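Long-range contacts in DNA translocase coupling protein (PDB 6O1Y), which binds ATP through an FtsK/SpoIIIE-type P-loop domain and probably couples this to DNA binding and translocation: residues A[189-194]-A[229-234]; A[234-239]-A[274-279]; A[321-326]-A[337-342]. All coordinates share one frame; numbering follows the deposited sequence.

Interaction 1: A[189-194]-A[229-234]. With ATP (adenosine-5'-triphosphate), chain C.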
# COMPACT_ATOMS: atom_id res chain seq x y z
N GLU A 189 -9.96 -23.23 -4.27
CA GLU A 189 -9.47 -24.40 -3.55
C GLU A 189 -8.50 -25.12 -4.45
O GLU A 189 -7.37 -25.38 -4.03
CB GLU A 189 -10.63 -25.34 -3.16
CG GLU A 189 -10.34 -26.19 -1.93
CD GLU A 189 -11.13 -27.48 -1.86
OE1 GLU A 189 -12.23 -27.55 -2.45
OE2 GLU A 189 -10.63 -28.44 -1.21
N LYS A 190 -8.90 -25.39 -5.72
CA LYS A 190 -8.04 -26.04 -6.70
C LYS A 190 -6.79 -25.19 -6.93
O LYS A 190 -5.69 -25.73 -6.86
CB LYS A 190 -8.76 -26.35 -8.04
CG LYS A 190 -10.18 -26.96 -7.97
CD LYS A 190 -10.35 -28.21 -7.07
CE LYS A 190 -11.81 -28.55 -6.80
NZ LYS A 190 -12.44 -27.68 -5.75
N LEU A 191 -6.95 -23.85 -7.11
CA LEU A 191 -5.83 -22.93 -7.32
C LEU A 191 -4.85 -22.91 -6.18
O LEU A 191 -3.67 -23.07 -6.42
CB LEU A 191 -6.26 -21.49 -7.66
CG LEU A 191 -5.14 -20.42 -7.60
CD1 LEU A 191 -4.18 -20.55 -8.75
CD2 LEU A 191 -5.71 -19.02 -7.57
N PHE A 192 -5.32 -22.66 -4.95
CA PHE A 192 -4.40 -22.57 -3.83
C PHE A 192 -3.72 -23.91 -3.48
O PHE A 192 -2.58 -23.86 -3.01
CB PHE A 192 -5.06 -21.93 -2.61
CG PHE A 192 -4.99 -20.43 -2.72
CD1 PHE A 192 -3.82 -19.75 -2.42
CD2 PHE A 192 -6.07 -19.69 -3.19
CE1 PHE A 192 -3.73 -18.37 -2.56
CE2 PHE A 192 -5.99 -18.30 -3.32
CZ PHE A 192 -4.82 -17.65 -3.01
N LYS A 193 -4.38 -25.07 -3.77
CA LYS A 193 -3.77 -26.40 -3.55
C LYS A 193 -2.61 -26.55 -4.52
O LYS A 193 -1.54 -27.05 -4.12
CB LYS A 193 -4.79 -27.55 -3.77
CG LYS A 193 -4.18 -28.98 -3.78
CD LYS A 193 -3.66 -29.42 -2.39
CE LYS A 193 -2.84 -30.70 -2.36
NZ LYS A 193 -1.95 -30.73 -1.16
N TYR A 194 -2.83 -26.15 -5.79
CA TYR A 194 -1.86 -26.20 -6.86
C TYR A 194 -0.66 -25.32 -6.52
O TYR A 194 0.47 -25.76 -6.65
CB TYR A 194 -2.50 -25.77 -8.20
CG TYR A 194 -1.50 -25.28 -9.22
CD1 TYR A 194 -0.67 -26.17 -9.89
CD2 TYR A 194 -1.35 -23.92 -9.48
CE1 TYR A 194 0.28 -25.72 -10.82
CE2 TYR A 194 -0.40 -23.46 -10.40
CZ TYR A 194 0.41 -24.37 -11.07
OH TYR A 194 1.34 -23.94 -11.99
N ILE A 229 5.22 -16.55 -10.56
CA ILE A 229 3.77 -16.64 -10.46
C ILE A 229 3.23 -15.48 -9.64
O ILE A 229 3.60 -15.32 -8.48
CB ILE A 229 3.20 -18.01 -10.03
CG1 ILE A 229 3.60 -19.12 -11.03
CG2 ILE A 229 1.68 -17.93 -9.88
CD1 ILE A 229 2.64 -20.29 -11.20
N ILE A 230 2.40 -14.65 -10.28
CA ILE A 230 1.76 -13.52 -9.63
C ILE A 230 0.30 -13.87 -9.39
O ILE A 230 -0.46 -14.08 -10.34
CB ILE A 230 1.98 -12.16 -10.35
CG1 ILE A 230 1.23 -10.99 -9.67
CG2 ILE A 230 1.67 -12.22 -11.86
CD1 ILE A 230 1.63 -10.65 -8.29
N VAL A 231 -0.08 -13.98 -8.10
CA VAL A 231 -1.47 -14.27 -7.75
C VAL A 231 -2.02 -13.09 -6.93
O VAL A 231 -1.57 -12.82 -5.81
CB VAL A 231 -1.70 -15.69 -7.16
CG1 VAL A 231 -0.79 -15.99 -5.97
CG2 VAL A 231 -3.17 -15.93 -6.82
N VAL A 232 -2.95 -12.34 -7.56
CA VAL A 232 -3.60 -11.16 -7.01
C VAL A 232 -4.99 -11.45 -6.49
O VAL A 232 -5.84 -11.95 -7.22
CB VAL A 232 -3.58 -9.97 -7.99
CG1 VAL A 232 -2.22 -9.30 -8.02
CG2 VAL A 232 -3.99 -10.41 -9.40
N ILE A 233 -5.21 -11.10 -5.22
CA ILE A 233 -6.48 -11.29 -4.51
C ILE A 233 -7.13 -9.93 -4.27
O ILE A 233 -6.59 -9.13 -3.50
CB ILE A 233 -6.22 -12.05 -3.17
CG1 ILE A 233 -5.55 -13.40 -3.41
CG2 ILE A 233 -7.50 -12.19 -2.32
CD1 ILE A 233 -4.34 -13.54 -2.64
N ASP A 234 -8.29 -9.68 -4.93
CA ASP A 234 -9.03 -8.41 -4.85
C ASP A 234 -9.53 -8.07 -3.45
O ASP A 234 -9.50 -6.90 -3.04
CB ASP A 234 -10.21 -8.39 -5.84
CG ASP A 234 -10.87 -7.03 -5.91
OD1 ASP A 234 -10.31 -6.12 -6.59
OD2 ASP A 234 -11.92 -6.84 -5.25
PG ATP C . -11.51 -2.03 -5.78
O1G ATP C . -11.83 -1.94 -7.25
O2G ATP C . -10.66 -3.29 -5.45
O3G ATP C . -12.78 -2.06 -4.91
PB ATP C . -10.92 0.76 -4.96
O1B ATP C . -10.30 1.10 -3.66
O2B ATP C . -12.43 0.97 -4.89
O3B ATP C . -10.64 -0.77 -5.31
PA ATP C . -10.19 1.72 -7.66
O1A ATP C . -11.11 0.72 -8.25
O2A ATP C . -8.73 1.30 -7.88
O3A ATP C . -10.36 1.76 -6.07
O5' ATP C . -10.41 3.15 -8.40
C5' ATP C . -10.81 4.34 -7.70
C4' ATP C . -10.78 5.56 -8.59
O4' ATP C . -10.14 6.65 -7.89
C3' ATP C . -10.03 5.44 -9.92
O3' ATP C . -10.82 4.85 -10.95
C2' ATP C . -9.66 6.90 -10.19
O2' ATP C . -10.74 7.68 -10.71
C1' ATP C . -9.28 7.35 -8.78
N9 ATP C . -7.89 7.05 -8.43
C8 ATP C . -7.35 5.85 -8.04
N7 ATP C . -6.04 5.86 -7.95
C5 ATP C . -5.69 7.15 -8.31
C6 ATP C . -4.44 7.78 -8.48
N6 ATP C . -3.27 7.18 -8.28
N1 ATP C . -4.44 9.07 -8.89
C2 ATP C . -5.61 9.68 -9.10
N3 ATP C . -6.85 9.19 -8.98
C4 ATP C . -6.82 7.90 -8.59
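With CG anti to the backbone N (chi1 167°), Leu191 drops its CD2 from helix 185-209 onto CG2 of Val231, while Tyr194, set the same way by a chi1 of 158°, swings its ring out to Ile229. This is the helix-on-sheet packing of an alpha/beta P-loop NTPase core. Strand 229-233 lies inside the mixed sheet, and its hydrophobic run, followed by Asp234 and Glu235, is consistent with a Walker B strand. The helix segment runs roughly against the strand, with 142° between their directions and 11.9 Å between their axes. Every second strand residue, Ile229, Val231 and Ile233, presents its side chain to the helix. The Leu191 and Val231 side chains run alongside each other, pointing opposite ways, their nearest atoms, CD2 and CG2, 4.1 Å apart. Phe192 reaches the strand with the far end of its ring, Ile233 meeting it at the edge. The join is made by apolar side-chain contacts, without a hydrogen bond between the segments. Tyr161 of neighbouring strand 159-163 also touches Leu191, Tyr194 and Ile229, and Thr260 of helix 247-266 touches Phe192. A bound glucose touches Tyr194, whose OH lies 4.0 Å from Ile229 CD1.

Interaction 2: A[234-239]-A[274-279]. With ATP (adenosine-5'-triphosphate), chain C.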
# COMPACT_ATOMS: atom_id res chain seq x y z
N ASP A 234 -8.29 -9.68 -4.93
CA ASP A 234 -9.03 -8.41 -4.85
C ASP A 234 -9.53 -8.07 -3.45
O ASP A 234 -9.50 -6.90 -3.04
CB ASP A 234 -10.21 -8.39 -5.84
CG ASP A 234 -10.87 -7.03 -5.91
OD1 ASP A 234 -10.31 -6.12 -6.59
OD2 ASP A 234 -11.92 -6.84 -5.25
N GLU A 235 -10.02 -9.09 -2.74
CA GLU A 235 -10.49 -8.90 -1.39
C GLU A 235 -10.09 -10.10 -0.57
O GLU A 235 -10.63 -11.19 -0.77
CB GLU A 235 -12.01 -8.59 -1.33
CG GLU A 235 -12.54 -8.27 0.05
CD GLU A 235 -11.69 -7.33 0.88
OE1 GLU A 235 -11.57 -6.14 0.50
OE2 GLU A 235 -11.12 -7.78 1.90
N LEU A 236 -9.15 -9.91 0.35
CA LEU A 236 -8.71 -10.99 1.22
C LEU A 236 -9.92 -11.64 1.93
O LEU A 236 -9.98 -12.87 1.99
CB LEU A 236 -7.68 -10.47 2.23
CG LEU A 236 -6.98 -11.48 3.14
CD1 LEU A 236 -6.40 -12.67 2.37
CD2 LEU A 236 -5.92 -10.81 3.97
N ALA A 237 -10.89 -10.83 2.37
CA ALA A 237 -12.11 -11.26 3.08
C ALA A 237 -12.94 -12.35 2.35
O ALA A 237 -13.67 -13.09 3.01
CB ALA A 237 -12.98 -10.06 3.43
N GLU A 238 -12.82 -12.44 1.01
CA GLU A 238 -13.54 -13.45 0.23
C GLU A 238 -13.00 -14.86 0.54
O GLU A 238 -13.75 -15.84 0.44
CB GLU A 238 -13.40 -13.15 -1.26
CG GLU A 238 -13.99 -11.81 -1.65
CD GLU A 238 -13.95 -11.45 -3.12
OE1 GLU A 238 -13.04 -11.92 -3.85
OE2 GLU A 238 -14.84 -10.68 -3.53
N LEU A 239 -11.71 -14.93 0.92
CA LEU A 239 -10.99 -16.14 1.29
C LEU A 239 -10.93 -16.28 2.82
O LEU A 239 -10.95 -17.41 3.33
CB LEU A 239 -9.54 -16.12 0.74
CG LEU A 239 -9.28 -15.78 -0.75
CD1 LEU A 239 -7.80 -15.74 -1.03
CD2 LEU A 239 -9.94 -16.77 -1.70
N LEU A 274 2.10 -13.10 -3.77
CA LEU A 274 0.73 -12.77 -3.43
C LEU A 274 0.56 -11.26 -3.32
O LEU A 274 1.28 -10.61 -2.56
CB LEU A 274 0.31 -13.44 -2.10
CG LEU A 274 0.64 -14.91 -1.82
CD1 LEU A 274 0.75 -15.12 -0.36
CD2 LEU A 274 -0.45 -15.82 -2.27
N CYS A 275 -0.40 -10.71 -4.08
CA CYS A 275 -0.76 -9.30 -4.02
C CYS A 275 -2.20 -9.20 -3.62
O CYS A 275 -3.09 -9.57 -4.38
CB CYS A 275 -0.45 -8.55 -5.31
SG CYS A 275 1.31 -8.30 -5.58
N ILE A 276 -2.40 -8.83 -2.37
CA ILE A 276 -3.68 -8.84 -1.71
C ILE A 276 -4.19 -7.45 -1.41
O ILE A 276 -3.48 -6.64 -0.81
CB ILE A 276 -3.56 -9.66 -0.40
CG1 ILE A 276 -2.78 -10.98 -0.60
CG2 ILE A 276 -4.92 -9.90 0.26
CD1 ILE A 276 -1.95 -11.37 0.55
N GLY A 277 -5.44 -7.21 -1.80
CA GLY A 277 -6.18 -6.01 -1.49
C GLY A 277 -7.11 -6.26 -0.31
O GLY A 277 -7.64 -7.37 -0.15
N VAL A 278 -7.27 -5.25 0.57
CA VAL A 278 -8.15 -5.33 1.74
C VAL A 278 -8.91 -4.03 1.85
O VAL A 278 -8.28 -2.98 1.95
CB VAL A 278 -7.47 -5.68 3.09
CG1 VAL A 278 -8.48 -6.23 4.08
CG2 VAL A 278 -6.34 -6.69 2.90
N GLN A 279 -10.26 -4.09 1.81
CA GLN A 279 -11.13 -2.91 1.94
C GLN A 279 -11.29 -2.57 3.41
O GLN A 279 -11.03 -1.43 3.77
CB GLN A 279 -12.52 -3.13 1.31
CG GLN A 279 -13.32 -1.82 1.16
CD GLN A 279 -14.80 -1.94 1.46
OE1 GLN A 279 -15.56 -2.67 0.80
NE2 GLN A 279 -15.25 -1.19 2.46
PG ATP C . -11.51 -2.03 -5.78
O1G ATP C . -11.83 -1.94 -7.25
O2G ATP C . -10.66 -3.29 -5.45
O3G ATP C . -12.78 -2.06 -4.91
PB ATP C . -10.92 0.76 -4.96
O1B ATP C . -10.30 1.10 -3.66
O2B ATP C . -12.43 0.97 -4.89
O3B ATP C . -10.64 -0.77 -5.31
PA ATP C . -10.19 1.72 -7.66
O1A ATP C . -11.11 0.72 -8.25
O2A ATP C . -8.73 1.30 -7.88
O3A ATP C . -10.36 1.76 -6.07
O5' ATP C . -10.41 3.15 -8.40
C5' ATP C . -10.81 4.34 -7.70
C4' ATP C . -10.78 5.56 -8.59
O4' ATP C . -10.14 6.65 -7.89
C3' ATP C . -10.03 5.44 -9.92
O3' ATP C . -10.82 4.85 -10.95
C2' ATP C . -9.66 6.90 -10.19
O2' ATP C . -10.74 7.68 -10.71
C1' ATP C . -9.28 7.35 -8.78
N9 ATP C . -7.89 7.05 -8.43
C8 ATP C . -7.35 5.85 -8.04
N7 ATP C . -6.04 5.86 -7.95
C5 ATP C . -5.69 7.15 -8.31
C6 ATP C . -4.44 7.78 -8.48
N6 ATP C . -3.27 7.18 -8.28
N1 ATP C . -4.44 9.07 -8.89
C2 ATP C . -5.61 9.68 -9.10
N3 ATP C . -6.85 9.19 -8.98
C4 ATP C . -6.82 7.90 -8.59
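Glu235 lays its carboxylate alongside the end of strand 272-278, crossing the Val278 side chain at about a right angle and standing nearly perpendicular, at 89°, to the side-chain amide plane of Gln279. Although its CB starts out away from the strand, the chain bends at chi2 (44°) and brings the carboxylate back to it. There the two oxygens do different jobs. OE1 takes the backbone N-H of Gln279 on its syn lone pair, with N and OE1 2.8 Å apart. OE2 uses its anti lone pair for Ala237 N, 3.1 Å away, a capping bond at the turn that leads into helix 237-240. One carboxylate thus ties the start of that helix to the residue just past the strand, and CG1 of Val278 packs against OE2.

Segment 234-239 directly follows strand 229-233, and the Asp-Glu pair at its head is consistent with the Walker B motif of a P-loop ATPase. Asp234 points its CB away from the neighbouring strand; its OD1 comes within 3.1 Å of ATP O2G, whereas OD2 forms a salt bridge with Lys166. Gln279 sends its side chain to the P-loop, touching Thr138.

The next residue after Glu235, Leu236, turns its CB toward the strand and crosses Ile276 obliquely. CG2 of Ile276 meets the CB, CG and both methyls of Leu236, so all four carbons of the Leu236 side chain gather round this one methyl, and CG2 of Val278 lies 4.1 Å from Leu236 CB. Val285 extends the apolar surroundings of Leu236. Between these side chains the backbones are joined by Leu236 N donating to Gly277 O, 3.0 Å apart, with the N almost straight out from the carbonyl.

Interaction 3: A[321-326]-A[337-342]. With ATP (adenosine-5'-triphosphate), chain C.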
# COMPACT_ATOMS: atom_id res chain seq x y z
N PRO A 321 -2.73 13.28 3.88
CA PRO A 321 -3.43 14.36 3.16
C PRO A 321 -4.48 13.78 2.20
O PRO A 321 -4.20 12.78 1.54
CB PRO A 321 -2.29 15.07 2.40
CG PRO A 321 -1.16 14.11 2.37
CD PRO A 321 -1.28 13.32 3.62
N GLU A 322 -5.71 14.34 2.18
CA GLU A 322 -6.79 13.79 1.34
C GLU A 322 -6.54 14.03 -0.17
O GLU A 322 -7.13 14.93 -0.77
CB GLU A 322 -8.18 14.28 1.80
CG GLU A 322 -9.33 13.34 1.41
CD GLU A 322 -9.73 13.31 -0.05
OE1 GLU A 322 -10.30 14.32 -0.54
OE2 GLU A 322 -9.46 12.29 -0.73
N VAL A 323 -5.68 13.20 -0.77
CA VAL A 323 -5.29 13.26 -2.18
C VAL A 323 -5.48 11.87 -2.82
O VAL A 323 -4.87 10.91 -2.36
CB VAL A 323 -3.83 13.78 -2.33
CG1 VAL A 323 -3.40 13.77 -3.79
CG2 VAL A 323 -3.67 15.17 -1.74
N LYS A 324 -6.34 11.77 -3.86
CA LYS A 324 -6.64 10.53 -4.58
C LYS A 324 -5.37 9.90 -5.10
O LYS A 324 -4.66 10.49 -5.92
CB LYS A 324 -7.59 10.77 -5.76
CG LYS A 324 -8.74 9.78 -5.83
CD LYS A 324 -9.97 10.42 -6.50
CE LYS A 324 -10.63 11.55 -5.73
NZ LYS A 324 -11.31 12.52 -6.63
N GLY A 325 -5.07 8.73 -4.54
CA GLY A 325 -3.89 7.96 -4.90
C GLY A 325 -2.72 8.16 -3.97
O GLY A 325 -1.63 7.65 -4.23
N ARG A 326 -2.93 8.93 -2.88
CA ARG A 326 -1.88 9.17 -1.89
C ARG A 326 -2.00 8.09 -0.82
O ARG A 326 -3.03 7.95 -0.13
CB ARG A 326 -1.95 10.59 -1.31
CG ARG A 326 -0.76 11.02 -0.47
CD ARG A 326 0.51 11.31 -1.26
NE ARG A 326 0.40 12.30 -2.34
CZ ARG A 326 0.41 13.62 -2.18
NH1 ARG A 326 0.41 14.15 -0.96
NH2 ARG A 326 0.36 14.42 -3.23
N GLN A 337 5.59 8.02 2.85
CA GLN A 337 4.46 8.58 2.09
C GLN A 337 4.73 8.59 0.57
O GLN A 337 5.76 9.12 0.13
CB GLN A 337 4.13 10.02 2.57
CG GLN A 337 2.65 10.41 2.43
CD GLN A 337 2.36 11.90 2.39
OE1 GLN A 337 1.60 12.36 1.54
NE2 GLN A 337 2.91 12.70 3.29
N PHE A 338 3.79 8.04 -0.22
CA PHE A 338 3.97 8.01 -1.68
C PHE A 338 2.70 8.23 -2.46
O PHE A 338 1.62 7.84 -2.01
CB PHE A 338 4.65 6.70 -2.13
CG PHE A 338 3.74 5.53 -2.44
CD1 PHE A 338 3.27 4.71 -1.43
CD2 PHE A 338 3.39 5.23 -3.75
CE1 PHE A 338 2.48 3.60 -1.72
CE2 PHE A 338 2.57 4.13 -4.04
CZ PHE A 338 2.10 3.33 -3.02
N GLN A 339 2.85 8.76 -3.67
CA GLN A 339 1.74 8.96 -4.60
C GLN A 339 1.74 7.80 -5.59
O GLN A 339 2.64 7.70 -6.44
CB GLN A 339 1.83 10.34 -5.31
CG GLN A 339 0.78 10.61 -6.43
CD GLN A 339 -0.68 10.66 -5.99
OE1 GLN A 339 -1.02 11.00 -4.84
NE2 GLN A 339 -1.57 10.33 -6.91
N ALA A 340 0.74 6.93 -5.48
CA ALA A 340 0.57 5.78 -6.37
C ALA A 340 0.27 6.23 -7.81
O ALA A 340 -0.54 7.14 -8.02
CB ALA A 340 -0.54 4.87 -5.85
N PHE A 341 0.95 5.61 -8.79
CA PHE A 341 0.73 5.88 -10.21
C PHE A 341 -0.73 5.57 -10.51
O PHE A 341 -1.30 4.68 -9.88
CB PHE A 341 1.59 4.94 -11.09
CG PHE A 341 3.10 5.01 -11.00
CD1 PHE A 341 3.76 6.23 -11.11
CD2 PHE A 341 3.86 3.86 -10.92
CE1 PHE A 341 5.15 6.29 -11.07
CE2 PHE A 341 5.26 3.92 -10.91
CZ PHE A 341 5.90 5.14 -10.98
N TYR A 342 -1.34 6.31 -11.44
CA TYR A 342 -2.71 6.01 -11.81
C TYR A 342 -2.66 5.10 -13.00
O TYR A 342 -2.17 5.49 -14.06
CB TYR A 342 -3.59 7.25 -12.02
CG TYR A 342 -5.01 6.90 -12.43
CD1 TYR A 342 -5.73 5.91 -11.77
CD2 TYR A 342 -5.63 7.57 -13.49
CE1 TYR A 342 -7.01 5.55 -12.19
CE2 TYR A 342 -6.93 7.24 -13.89
CZ TYR A 342 -7.61 6.22 -13.24
OH TYR A 342 -8.88 5.87 -13.65
PG ATP C . -11.51 -2.03 -5.78
O1G ATP C . -11.83 -1.94 -7.25
O2G ATP C . -10.66 -3.29 -5.45
O3G ATP C . -12.78 -2.06 -4.91
PB ATP C . -10.92 0.76 -4.96
O1B ATP C . -10.30 1.10 -3.66
O2B ATP C . -12.43 0.97 -4.89
O3B ATP C . -10.64 -0.77 -5.31
PA ATP C . -10.19 1.72 -7.66
O1A ATP C . -11.11 0.72 -8.25
O2A ATP C . -8.73 1.30 -7.88
O3A ATP C . -10.36 1.76 -6.07
O5' ATP C . -10.41 3.15 -8.40
C5' ATP C . -10.81 4.34 -7.70
C4' ATP C . -10.78 5.56 -8.59
O4' ATP C . -10.14 6.65 -7.89
C3' ATP C . -10.03 5.44 -9.92
O3' ATP C . -10.82 4.85 -10.95
C2' ATP C . -9.66 6.90 -10.19
O2' ATP C . -10.74 7.68 -10.71
C1' ATP C . -9.28 7.35 -8.78
N9 ATP C . -7.89 7.05 -8.43
C8 ATP C . -7.35 5.85 -8.04
N7 ATP C . -6.04 5.86 -7.95
C5 ATP C . -5.69 7.15 -8.31
C6 ATP C . -4.44 7.78 -8.48
N6 ATP C . -3.27 7.18 -8.28
N1 ATP C . -4.44 9.07 -8.89
C2 ATP C . -5.61 9.68 -9.10
N3 ATP C . -6.85 9.19 -8.98
C4 ATP C . -6.82 7.90 -8.59
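Ala340 N donates to Gly325 O over 2.8 Å, and the two residues together border the adenine of ATP. The carbonyl O of Ala340 accepts a weak hydrogen bond from ATP N6, 2.7 Å away, while Gly325 CA lies 3.5 Å from the same N6. Lys324 spreads its CB and CG over one face of the base, CG coming to 3.7 Å from ATP N3, and Tyr342 packs its CB and CD1 against the opposite face. The base is therefore sandwiched between an aliphatic chain and a tyrosine, with the tyrosine ring extending along the ribose.

Behind this first shell stands Gln339. Its NE2 donates to Lys324 O at 3.2 Å, lying on a lone pair in the carbonyl plane with a nearly straight N-H (172°), and so ties down the middle of a type II beta turn running from Val323 to Arg326. From that turn the chain enters strand 326-331, which forms an antiparallel hairpin with strand 334-340; Arg326 and Gln339 are a non-hydrogen-bonded pair of it, their side chains on the same face of the sheet.

Arg326 in turn holds the Gln339 amide. Bent at chi2 and chi3, it folds back across the sheet so that NE reaches Gln339 OE1, 3.2 Å away, with the guanidinium and amide planes 88° apart. With NE2 donating and OE1 accepting, both ends of the amide are engaged, which fixes its rotation. CG1 of Val323 sits 3.8 Å above the guanidinium plane, toward its rim. Farther out, Arg326 NH1 bonds weakly to Gln337 OE1, NH2 reaches Pro95 O, and Gln337 NE2 donates to Thr40 O.

How the interactions relate
All three contacts reach one mixed sheet. Interactions 1 and 2, with centres 11 Å apart, are joined by neighbouring strands: Ile233 N lies 2.8 Å from Cys275 O, and Ile233 O 2.8 Å from Gly277 N, both probable hydrogen bonds. They approach the gamma-phosphate of ATP through the Asp234 they share, whereas interaction 3 borders the adenine and ribose. The centre of interaction 3 is about 20 Å from that of interaction 2 and about 28 Å from that of interaction 1, and it touches neither. The nucleotide spans this gap; ATP is also hydrogen-bonded to Gly139 N, Lys142 NZ and Val144 N, in and next to the P-loop.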